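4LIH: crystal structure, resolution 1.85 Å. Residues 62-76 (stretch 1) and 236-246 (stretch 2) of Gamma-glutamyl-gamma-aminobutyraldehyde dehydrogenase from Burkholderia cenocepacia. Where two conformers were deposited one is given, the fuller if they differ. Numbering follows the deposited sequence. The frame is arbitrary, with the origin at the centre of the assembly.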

ATOM      1  N   CYS A  62      34.956 -16.066 -20.702  1.00 12.93           N
ATOM      2  CA  CYS A  62      34.356 -17.216 -20.059  1.00 13.24           C
ATOM      3  C   CYS A  62      33.533 -18.098 -20.959  1.00 13.63           C
ATOM      4  O   CYS A  62      32.873 -17.661 -21.900  1.00 13.68           O
ATOM      5  CB  CYS A  62      33.543 -16.816 -18.812  1.00 13.03           C
ATOM      6  SG  CYS A  62      34.618 -16.126 -17.526  1.00 13.10           S
ATOM      7  N   GLY A  63      33.583 -19.376 -20.643  1.00 14.73           N
ATOM      8  CA  GLY A  63      32.755 -20.368 -21.299  1.00 15.61           C
ATOM      9  C   GLY A  63      32.007 -21.169 -20.263  1.00 16.55           C
ATOM     10  O   GLY A  63      31.769 -20.707 -19.136  1.00 16.16           O
ATOM     11  N   GLU A  64      31.596 -22.375 -20.649  1.00 17.75           N
ATOM     12  CA  GLU A  64      30.746 -23.170 -19.785  1.00 18.53           C
ATOM     13  C   GLU A  64      31.368 -23.557 -18.449  1.00 17.56           C
ATOM     14  O   GLU A  64      30.685 -23.533 -17.417  1.00 17.18           O
ATOM     15  CB  GLU A  64      30.193 -24.392 -20.542  1.00 20.71           C
ATOM     16  CG  GLU A  64      28.963 -24.937 -19.864  1.00 23.20           C
ATOM     17  CD  GLU A  64      28.222 -25.972 -20.663  1.00 26.52           C
ATOM     18  OE1 GLU A  64      28.211 -25.913 -21.929  1.00 27.14           O
ATOM     19  OE2 GLU A  64      27.648 -26.852 -19.983  1.00 29.69           O
ATOM     20  N   ALA A  65      32.653 -23.873 -18.398  1.00 17.17           N
ATOM     21  CA  ALA A  65      33.204 -24.288 -17.113  1.00 16.99           C
ATOM     22  C   ALA A  65      33.027 -23.160 -16.123  1.00 16.24           C
ATOM     23  O   ALA A  65      32.625 -23.375 -14.978  1.00 15.99           O
ATOM     24  CB  ALA A  65      34.681 -24.673 -17.212  1.00 17.68           C
ATOM     25  N   ASP A  66      33.317 -21.948 -16.582  1.00 15.39           N
ATOM     26  CA  ASP A  66      33.275 -20.764 -15.709  1.00 15.24           C
ATOM     27  C   ASP A  66      31.864 -20.331 -15.329  1.00 14.15           C
ATOM     28  O   ASP A  66      31.628 -19.967 -14.185  1.00 13.70           O
ATOM     29  CB  ASP A  66      34.010 -19.588 -16.355  1.00 15.48           C
ATOM     30  CG  ASP A  66      35.359 -19.989 -16.935  1.00 16.37           C
ATOM     31  OD1 ASP A  66      36.267 -20.189 -16.163  1.00 18.18           O
ATOM     32  OD2 ASP A  66      35.503 -20.136 -18.165  1.00 17.68           O
ATOM     33  N   VAL A  67      30.943 -20.337 -16.293  1.00 13.63           N
ATOM     34  CA  VAL A  67      29.519 -20.077 -15.996  1.00 13.10           C
ATOM     35  C   VAL A  67      29.072 -21.104 -14.955  1.00 13.16           C
ATOM     36  O   VAL A  67      28.465 -20.735 -13.946  1.00 12.59           O
ATOM     37  CB  VAL A  67      28.624 -20.179 -17.234  1.00 13.02           C
ATOM     38  CG1 VAL A  67      27.149 -20.240 -16.839  1.00 12.93           C
ATOM     39  CG2 VAL A  67      28.867 -18.976 -18.148  1.00 13.04           C
ATOM     40  N   ASN A  68      29.414 -22.383 -15.162  1.00 12.95           N
ATOM     41  CA  ASN A  68      28.981 -23.401 -14.216  1.00 13.06           C
ATOM     42  C   ASN A  68      29.559 -23.195 -12.818  1.00 12.87           C
ATOM     43  O   ASN A  68      28.842 -23.376 -11.841  1.00 13.04           O
ATOM     44  CB  ASN A  68      29.302 -24.812 -14.693  1.00 13.46           C
ATOM     45  CG  ASN A  68      28.333 -25.325 -15.729  1.00 13.79           C
ATOM     46  OD1 ASN A  68      27.234 -24.784 -15.970  1.00 13.39           O
ATOM     47  ND2 ASN A  68      28.750 -26.408 -16.366  1.00 14.08           N
ATOM     48  N   ALA A  69      30.840 -22.795 -12.719  1.00 12.65           N
ATOM     49  CA  ALA A  69      31.428 -22.494 -11.420  1.00 12.45           C
ATOM     50  C   ALA A  69      30.693 -21.333 -10.694  1.00 12.09           C
ATOM     51  O   ALA A  69      30.424 -21.421  -9.470  1.00 11.97           O
ATOM     52  CB  ALA A  69      32.904 -22.174 -11.567  1.00 12.64           C
ATOM     53  N   ALA A  70      30.352 -20.280 -11.464  1.00 11.50           N
ATOM     54  CA  ALA A  70      29.664 -19.091 -10.943  1.00 11.11           C
ATOM     55  C   ALA A  70      28.272 -19.459 -10.459  1.00 10.76           C
ATOM     56  O   ALA A  70      27.896 -19.123  -9.362  1.00 10.54           O
ATOM     57  CB  ALA A  70      29.582 -18.015 -12.008  1.00 11.07           C
ATOM     58  N   VAL A  71      27.525 -20.207 -11.273  1.00 10.62           N
ATOM     59  CA  VAL A  71      26.194 -20.636 -10.921  1.00 10.55           C
ATOM     60  C   VAL A  71      26.155 -21.564  -9.702  1.00 10.63           C
ATOM     61  O   VAL A  71      25.274 -21.432  -8.851  1.00 10.48           O
ATOM     62  CB  VAL A  71      25.468 -21.276 -12.135  1.00 10.50           C
ATOM     63  CG1 VAL A  71      24.198 -21.972 -11.687  1.00 10.57           C
ATOM     64  CG2 VAL A  71      25.168 -20.224 -13.200  1.00 10.36           C
ATOM     65  N   ALA A  72      27.121 -22.469  -9.612  1.00 10.89           N
ATOM     66  CA  ALA A  72      27.244 -23.392  -8.482  1.00 10.99           C
ATOM     67  C   ALA A  72      27.515 -22.655  -7.174  1.00 11.02           C
ATOM     68  O   ALA A  72      26.891 -22.967  -6.140  1.00 11.02           O
ATOM     69  CB  ALA A  72      28.339 -24.426  -8.743  1.00 11.18           C
ATOM     70  N   ALA A  73      28.403 -21.666  -7.239  1.00 10.92           N
ATOM     71  CA  ALA A  73      28.748 -20.857  -6.061  1.00 10.98           C
ATOM     72  C   ALA A  73      27.544 -20.019  -5.590  1.00 10.82           C
ATOM     73  O   ALA A  73      27.305 -19.833  -4.405  1.00 10.72           O
ATOM     74  CB  ALA A  73      29.941 -19.944  -6.364  1.00 11.09           C
ATOM     75  N   ALA A  74      26.818 -19.488  -6.559  1.00 10.90           N
ATOM     76  CA  ALA A  74      25.600 -18.727  -6.305  1.00 10.71           C
ATOM     77  C   ALA A  74      24.531 -19.575  -5.641  1.00 10.95           C
ATOM     78  O   ALA A  74      23.831 -19.140  -4.689  1.00 10.36           O
ATOM     79  CB  ALA A  74      25.099 -18.192  -7.615  1.00 10.68           C
ATOM     80  N   ARG A  75      24.354 -20.770  -6.202  1.00 11.48           N
ATOM     81  CA  ARG A  75      23.397 -21.754  -5.714  1.00 12.01           C
ATOM     82  C   ARG A  75      23.785 -22.144  -4.290  1.00 12.36           C
ATOM     83  O   ARG A  75      22.936 -22.197  -3.378  1.00 12.01           O
ATOM     84  CB  ARG A  75      23.387 -22.985  -6.620  1.00 12.51           C
ATOM     85  CG  ARG A  75      22.594 -24.186  -6.085  1.00 13.02           C
ATOM     86  CD  ARG A  75      21.189 -23.768  -5.600  1.00 13.13           C
ATOM     87  NE  ARG A  75      20.495 -23.238  -6.710  1.00 12.92           N
ATOM     88  CZ  ARG A  75      19.399 -22.487  -6.710  1.00 12.61           C
ATOM     89  NH1 ARG A  75      18.741 -22.132  -5.612  1.00 12.47           N
ATOM     90  NH2 ARG A  75      18.986 -22.074  -7.881  1.00 12.41           N
ATOM     91  N   ARG A  76      25.077 -22.398  -4.093  1.00 12.56           N
ATOM     92  CA  ARG A  76      25.541 -22.856  -2.787  1.00 12.94           C
ATOM     93  C   ARG A  76      25.287 -21.780  -1.752  1.00 12.32           C
ATOM     94  O   ARG A  76      24.731 -22.047  -0.671  1.00 12.16           O
ATOM     95  CB  ARG A  76      27.031 -23.176  -2.831  1.00 13.99           C
ATOM     96  CG  ARG A  76      27.577 -23.724  -1.521  1.00 15.04           C
ATOM     97  CD  ARG A  76      29.091 -23.567  -1.460  1.00 15.98           C
ATOM     98  NE  ARG A  76      29.441 -22.152  -1.363  1.00 16.94           N
ATOM     99  CZ  ARG A  76      30.321 -21.514  -2.136  1.00 17.65           C
ATOM    100  NH1 ARG A  76      30.972 -22.143  -3.122  1.00 17.82           N
ATOM    101  NH2 ARG A  76      30.546 -20.219  -1.915  1.00 17.73           N
ATOM    102  N   LYS A 236      23.930 -17.134 -23.339  1.00 18.45           N
ATOM    103  CA  LYS A 236      23.186 -18.360 -23.679  1.00 18.85           C
ATOM    104  C   LYS A 236      23.136 -19.338 -22.550  1.00 17.99           C
ATOM    105  O   LYS A 236      22.085 -19.875 -22.228  1.00 17.99           O
ATOM    106  CB  LYS A 236      23.824 -19.140 -24.852  1.00 19.74           C
ATOM    107  CG  LYS A 236      23.774 -18.398 -26.166  1.00 21.39           C
ATOM    108  CD  LYS A 236      24.527 -19.139 -27.271  1.00 21.56           C
ATOM    109  CE  LYS A 236      24.560 -18.282 -28.526  1.00 21.81           C
ATOM    110  NZ  LYS A 236      25.007 -19.018 -29.749  1.00 21.98           N
ATOM    111  N   LEU A 237      24.304 -19.630 -21.984  1.00 16.26           N
ATOM    112  CA  LEU A 237      24.409 -20.713 -21.051  1.00 15.34           C
ATOM    113  C   LEU A 237      23.649 -20.341 -19.794  1.00 14.02           C
ATOM    114  O   LEU A 237      23.080 -21.193 -19.162  1.00 13.64           O
ATOM    115  CB  LEU A 237      25.879 -21.051 -20.755  1.00 15.52           C
ATOM    116  CG  LEU A 237      26.712 -21.669 -21.914  1.00 15.79           C
ATOM    117  CD1 LEU A 237      28.188 -21.621 -21.545  1.00 15.92           C
ATOM    118  CD2 LEU A 237      26.340 -23.108 -22.240  1.00 15.76           C
ATOM    119  N   LEU A 238      23.650 -19.072 -19.433  1.00 13.69           N
ATOM    120  CA  LEU A 238      22.866 -18.622 -18.279  1.00 13.57           C
ATOM    121  C   LEU A 238      21.346 -18.698 -18.561  1.00 13.58           C
ATOM    122  O   LEU A 238      20.570 -19.047 -17.687  1.00 12.92           O
ATOM    123  CB  LEU A 238      23.294 -17.215 -17.834  1.00 13.47           C
ATOM    124  CG  LEU A 238      24.669 -17.114 -17.155  1.00 13.28           C
ATOM    125  CD1 LEU A 238      25.196 -15.682 -17.050  1.00 13.21           C
ATOM    126  CD2 LEU A 238      24.640 -17.724 -15.771  1.00 13.59           C
ATOM    127  N   ALA A 239      20.926 -18.405 -19.789  1.00 14.00           N
ATOM    128  CA  ALA A 239      19.526 -18.521 -20.112  1.00 14.15           C
ATOM    129  C   ALA A 239      19.077 -19.976 -20.135  1.00 14.46           C
ATOM    130  O   ALA A 239      17.930 -20.286 -19.767  1.00 14.61           O
ATOM    131  CB  ALA A 239      19.197 -17.773 -21.402  1.00 14.17           C
ATOM    132  N   LEU A 240      19.989 -20.886 -20.464  1.00 14.16           N
ATOM    133  CA  LEU A 240      19.687 -22.328 -20.498  1.00 14.32           C
ATOM    134  C   LEU A 240      19.872 -23.055 -19.171  1.00 14.29           C
ATOM    135  O   LEU A 240      19.405 -24.185 -19.010  1.00 14.70           O
ATOM    136  CB  LEU A 240      20.580 -23.043 -21.544  1.00 14.56           C
ATOM    137  CG  LEU A 240      20.255 -22.696 -22.988  1.00 14.96           C
ATOM    138  CD1 LEU A 240      21.427 -22.992 -23.926  1.00 15.18           C
ATOM    139  CD2 LEU A 240      19.000 -23.479 -23.395  1.00 14.82           C
ATOM    140  N   HIS A 241      20.544 -22.421 -18.206  1.00 14.19           N
ATOM    141  CA  HIS A 241      21.011 -23.139 -17.045  1.00 13.90           C
ATOM    142  C   HIS A 241      19.897 -23.681 -16.167  1.00 13.86           C
ATOM    143  O   HIS A 241      18.957 -22.975 -15.797  1.00 12.90           O
ATOM    144  CB  HIS A 241      21.986 -22.301 -16.201  1.00 14.07           C
ATOM    145  CG  HIS A 241      22.978 -23.132 -15.449  1.00 14.43           C
ATOM    146  ND1 HIS A 241      22.624 -23.916 -14.388  1.00 14.81           N
ATOM    147  CD2 HIS A 241      24.304 -23.362 -15.649  1.00 14.87           C
ATOM    148  CE1 HIS A 241      23.679 -24.572 -13.937  1.00 15.07           C
ATOM    149  NE2 HIS A 241      24.713 -24.241 -14.682  1.00 14.71           N
ATOM    150  N   ARG A 242      20.041 -24.946 -15.803  1.00 14.06           N
ATOM    151  CA  ARG A 242      19.049 -25.646 -14.991  1.00 14.26           C
ATOM    152  C   ARG A 242      18.980 -25.165 -13.529  1.00 13.91           C
ATOM    153  O   ARG A 242      18.005 -25.424 -12.821  1.00 14.06           O
ATOM    154  CB  ARG A 242      19.308 -27.167 -15.046  1.00 15.46           C
ATOM    155  N   ASP A 243      19.976 -24.385 -13.133  0.50 13.43           N
ATOM    156  CA  ASP A 243      20.115 -23.962 -11.768  0.50 13.11           C
ATOM    157  C   ASP A 243      20.047 -22.459 -11.526  0.50 12.47           C
ATOM    158  O   ASP A 243      20.367 -21.967 -10.425  0.50 12.54           O
ATOM    159  CB  ASP A 243      21.424 -24.453 -11.258  0.50 13.40           C
ATOM    160  CG  ASP A 243      21.350 -24.757  -9.845  0.50 13.63           C
ATOM    161  OD1 ASP A 243      20.198 -24.915  -9.393  0.50 13.78           O
ATOM    162  OD2 ASP A 243      22.407 -24.828  -9.213  0.50 13.64           O
ATOM    163  N   VAL A 244      19.679 -21.752 -12.569  1.00 11.80           N
ATOM    164  CA  VAL A 244      19.401 -20.311 -12.526  1.00 11.01           C
ATOM    165  C   VAL A 244      17.850 -20.219 -12.466  1.00 10.47           C
ATOM    166  O   VAL A 244      17.147 -20.887 -13.193  1.00 10.06           O
ATOM    167  CB  VAL A 244      19.944 -19.627 -13.788  1.00 10.75           C
ATOM    168  CG1 VAL A 244      19.404 -18.211 -13.959  1.00 10.55           C
ATOM    169  CG2 VAL A 244      21.479 -19.626 -13.765  1.00 10.80           C
ATOM    170  N   ASP A 245      17.352 -19.338 -11.606  1.00 10.13           N
ATOM    171  CA  ASP A 245      15.942 -19.237 -11.317  1.00  9.90           C
ATOM    172  C   ASP A 245      15.284 -18.057 -12.026  1.00  9.74           C
ATOM    173  O   ASP A 245      14.073 -17.993 -12.125  1.00  9.70           O
ATOM    174  CB  ASP A 245      15.773 -19.079  -9.813  1.00  9.93           C
ATOM    175  CG  ASP A 245      16.311 -20.278  -9.037  1.00  9.99           C
ATOM    176  OD1 ASP A 245      15.745 -21.381  -9.243  1.00 10.32           O
ATOM    177  OD2 ASP A 245      17.230 -20.137  -8.215  1.00  9.84           O
ATOM    178  N   CYS A 246      16.090 -17.131 -12.511  1.00 10.03           N
ATOM    179  CA  CYS A 246      15.613 -15.878 -13.088  1.00 10.14           C
ATOM    180  C   CYS A 246      16.682 -15.307 -13.948  1.00 10.30           C
ATOM    181  O   CYS A 246      17.813 -15.363 -13.570  1.00 10.64           O
ATOM    182  CB  CYS A 246      15.274 -14.875 -11.978  1.00 10.23           C
ATOM    183  SG  CYS A 246      15.052 -13.201 -12.565  1.00 10.52           S
TER
HETATM  184  O   HOH W   1      26.656 -25.131 -12.298  1.00 16.52           O
HETATM  185  O   HOH W   2      15.778 -21.107  -5.366  1.00 11.65           O

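Contact between the helix of residues 64-76 and the segment 236-246, in which a helix ends at Leu240 and gives way to a turn. The two helix axes are inclined at 44° and come no closer than 10.2 Å, so side chains fill the space between them. At the apolar centre stands Val71, whose CA-to-CB bond points toward the other stretch. Val71 CG2 lies 3.6 Å from Leu238 CD2 and 3.8 Å from Val244 CG2; the side chain also packs against His241, and Val71 CG1 lies 3.7 Å from Asp243 CB. One turn earlier, Val67 continues the same apolar surface: its CG1 is 3.7 Å from Leu238 CD2 and 4.2 Å from Leu237 CB. Leu238 CD2 thus touches both valines, although the CA-to-CB bond of Leu238 is directed sideways; its m, t rotamer brings the end of the side chain nearer. Toward the start of the helix, Leu237 spreads over the first turn, with CD1 4.1 Å from Gly63 C and CD2 3.4 Å from Glu64 OE1, a contact of carbon with oxygen; the Glu64 carboxylate makes no hydrogen bond to the other stretch.

His241 joins the apolar and polar parts. Val71 CG1 sits over one face of its ring, 3.7 Å from the centroid and 20° off the normal, a CH-pi contact. At the ring edge, His241 NE2 donates a hydrogen bond to Asn68 OD1 (2.9 Å), although its 130° angle is well short of linear. Water 1 adds a bridge, donating to Asn68 O at 2.8 Å and accepting a weak bond from His241 NE2 at 3.2 Å. The other ring nitrogen, His241 ND1, accepts from Asp243 N (3.0 Å) within the type I turn from His241 to Val244, so the ring is held from both stretches.

The polar edge belongs to Arg75, one turn beyond Val71. Its chi2 and chi3 are both p, and the folded chain carries the guanidinium to the turn and the residue after it. Arg75 NH2 donates to two acceptors near the guanidinium plane: the backbone Asp243 O at 2.9 Å and Asp245 OD2 at 2.6 Å, the latter a short salt bridge with a good angle of 159°. Arg75 NE forms a second salt bridge to Asp243 OD1, but at 3.2 Å and 134° its hydrogen bond is weak. Water 2 completes the edge, accepting from Arg75 NH1 at 3.1 Å and donating weakly to Asp245 OD2 at 3.3 Å.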